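Local coordinates for endoglucanase, family GH5 (Zobellia galactanivorans, PDB 6GL2), which hydrolyses hemicellulose, probably including mixed-linked glucan, as a family 5 glycoside hydrolase, at residues V272-W276 and H290-A295. Sequence-based numbering, arbitrary orientation. Where two conformers were deposited one is given.
Sequences VMGEW and HAEFYA
W276 of segment 272-276 faces Y294 of helix 290-295, the two segments running nearly antiparallel (164°) with their axes 11.9 Å apart at closest approach. The six-membered ring of the indole lies in an offset stack on the Y294 ring, centroids 4.1 Å apart and planes only 4° from parallel, and W276 CE3 sits over the phenol face, 3.4 Å from Y294 CD1. The two side chains reach past one another from facing backbones, which carries the phenol oxygen back to the strand: Y294 OH lies 3.3 Å from W276 CB. M273, folded at its middle torsions, comes across the tyrosine's end and puts M273 CE 3.3 Å from Y294 OH, whose hydrogen-bond partner is S228 O. The pair exemplifies how a TIM barrel packs each helix on its strand, here in the beta-alpha-beta unit of 271-276, 284-301 and 304-307. With Y294 CG anti to the backbone N (chi1 -169°), the phenol extends toward the barrel wall. W276 CH2 reaches the helix backbone, 3.7 Å from A291 O, while H290 CE1 meets the indole edge near CZ3. A leucine in place of W276 would probably leave one face of Y294 without its stacking mate and open a gap beside A291.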
loop_
_atom_site.group_PDB
_atom_site.type_symbol
_atom_site.label_atom_id
_atom_site.label_comp_id
_atom_site.label_asym_id
_atom_site.label_seq_id
_atom_site.Cartn_x
_atom_site.Cartn_y
_atom_site.Cartn_z
ATOM N N VAL A 272 5.552 -1.518 6.786
ATOM C CA VAL A 272 4.038 -1.385 6.662
ATOM C C VAL A 272 3.551 -2.499 5.759
ATOM O O VAL A 272 4.028 -2.647 4.638
ATOM C CB VAL A 272 3.709 -0.008 6.119
ATOM C CG1 VAL A 272 2.205 0.055 5.852
ATOM C CG2 VAL A 272 4.044 1.089 7.076
ATOM N N MET A 273 2.686 -3.321 6.313
ATOM C CA MET A 273 1.995 -4.360 5.583
ATOM C C MET A 273 0.801 -3.712 4.900
ATOM O O MET A 273 -0.281 -3.646 5.414
ATOM C CB MET A 273 1.498 -5.468 6.492
ATOM C CG MET A 273 1.001 -6.663 5.737
ATOM S SD MET A 273 2.254 -7.642 4.945
ATOM C CE MET A 273 2.980 -8.492 6.322
ATOM N N GLY A 274 1.091 -3.137 3.736
ATOM C CA GLY A 274 0.169 -2.158 3.127
ATOM C C GLY A 274 -1.042 -2.828 2.504
ATOM O O GLY A 274 -2.068 -2.131 2.297
ATOM N N GLU A 275 -1.027 -4.143 2.332
ATOM C CA GLU A 275 -2.190 -4.923 2.046
ATOM C C GLU A 275 -2.062 -6.289 2.666
ATOM O O GLU A 275 -0.974 -6.904 2.659
ATOM C CB GLU A 275 -2.419 -5.197 0.529
ATOM C CG GLU A 275 -2.558 -3.918 -0.280
ATOM C CD GLU A 275 -2.702 -4.186 -1.767
ATOM O OE1 GLU A 275 -2.947 -5.319 -2.205
ATOM O OE2 GLU A 275 -2.595 -3.168 -2.548
ATOM N N TRP A 276 -3.200 -6.802 3.127
ATOM C CA TRP A 276 -3.428 -8.187 3.558
ATOM C C TRP A 276 -4.916 -8.325 3.732
ATOM O O TRP A 276 -5.664 -7.338 3.585
ATOM C CB TRP A 276 -2.699 -8.494 4.885
ATOM C CG TRP A 276 -3.259 -7.743 6.016
ATOM C CD1 TRP A 276 -3.064 -6.399 6.323
ATOM C CD2 TRP A 276 -4.189 -8.218 6.989
ATOM N NE1 TRP A 276 -3.803 -6.051 7.414
ATOM C CE2 TRP A 276 -4.491 -7.121 7.873
ATOM C CE3 TRP A 276 -4.686 -9.458 7.297
ATOM C CZ2 TRP A 276 -5.322 -7.277 8.999
ATOM C CZ3 TRP A 276 -5.555 -9.625 8.391
ATOM C CH2 TRP A 276 -5.820 -8.551 9.263
ATOM N N HIS A 290 -8.635 -15.450 11.754
ATOM C CA HIS A 290 -7.438 -15.124 10.979
ATOM C C HIS A 290 -7.130 -13.610 11.127
ATOM O O HIS A 290 -5.978 -13.220 11.370
ATOM C CB HIS A 290 -7.688 -15.466 9.514
ATOM C CG HIS A 290 -6.582 -15.002 8.638
ATOM N ND1 HIS A 290 -6.626 -13.768 8.002
ATOM C CD2 HIS A 290 -5.410 -15.619 8.229
ATOM C CE1 HIS A 290 -5.563 -13.678 7.245
ATOM N NE2 HIS A 290 -4.738 -14.744 7.469
ATOM N N ALA A 291 -8.147 -12.714 11.014
ATOM C CA ALA A 291 -7.926 -11.274 11.133
ATOM C C ALA A 291 -7.371 -10.918 12.480
ATOM O O ALA A 291 -6.429 -10.105 12.617
ATOM C CB ALA A 291 -9.204 -10.499 10.732
ATOM N N GLU A 292 -8.021 -11.470 13.512
ATOM C CA GLU A 292 -7.585 -11.209 14.892
ATOM C C GLU A 292 -6.100 -11.574 15.093
ATOM O O GLU A 292 -5.323 -10.836 15.664
ATOM C CB GLU A 292 -8.453 -12.092 15.852
ATOM C CG GLU A 292 -9.877 -11.595 16.177
ATOM C CD GLU A 292 -10.760 -12.575 16.904
ATOM O OE1 GLU A 292 -10.373 -13.772 16.992
ATOM O OE2 GLU A 292 -11.886 -12.159 17.345
ATOM N N PHE A 293 -5.764 -12.776 14.612
ATOM C CA PHE A 293 -4.412 -13.347 14.843
ATOM C C PHE A 293 -3.324 -12.597 14.040
ATOM O O PHE A 293 -2.287 -12.220 14.496
ATOM C CB PHE A 293 -4.382 -14.807 14.458
ATOM C CG PHE A 293 -3.105 -15.509 14.873
ATOM C CD1 PHE A 293 -2.932 -16.096 16.158
ATOM C CD2 PHE A 293 -2.010 -15.525 14.025
ATOM C CE1 PHE A 293 -1.747 -16.729 16.495
ATOM C CE2 PHE A 293 -0.787 -16.165 14.398
ATOM C CZ PHE A 293 -0.667 -16.749 15.634
ATOM N N TYR A 294 -3.710 -12.333 12.782
ATOM C CA TYR A 294 -2.768 -11.627 11.879
ATOM C C TYR A 294 -2.421 -10.250 12.441
ATOM O O TYR A 294 -1.300 -9.804 12.483
ATOM C CB TYR A 294 -3.406 -11.658 10.449
ATOM C CG TYR A 294 -2.465 -11.216 9.313
ATOM C CD1 TYR A 294 -1.997 -9.918 9.266
ATOM C CD2 TYR A 294 -2.124 -12.063 8.285
ATOM C CE1 TYR A 294 -1.161 -9.482 8.268
ATOM C CE2 TYR A 294 -1.273 -11.642 7.276
ATOM C CZ TYR A 294 -0.822 -10.298 7.228
ATOM O OH TYR A 294 0.029 -9.874 6.235
ATOM N N ALA A 295 -3.516 -9.486 12.739
ATOM C CA ALA A 295 -3.352 -8.116 13.162
ATOM C C ALA A 295 -2.525 -8.072 14.496
ATOM O O ALA A 295 -1.622 -7.246 14.659
ATOM C CB ALA A 295 -4.695 -7.403 13.320
#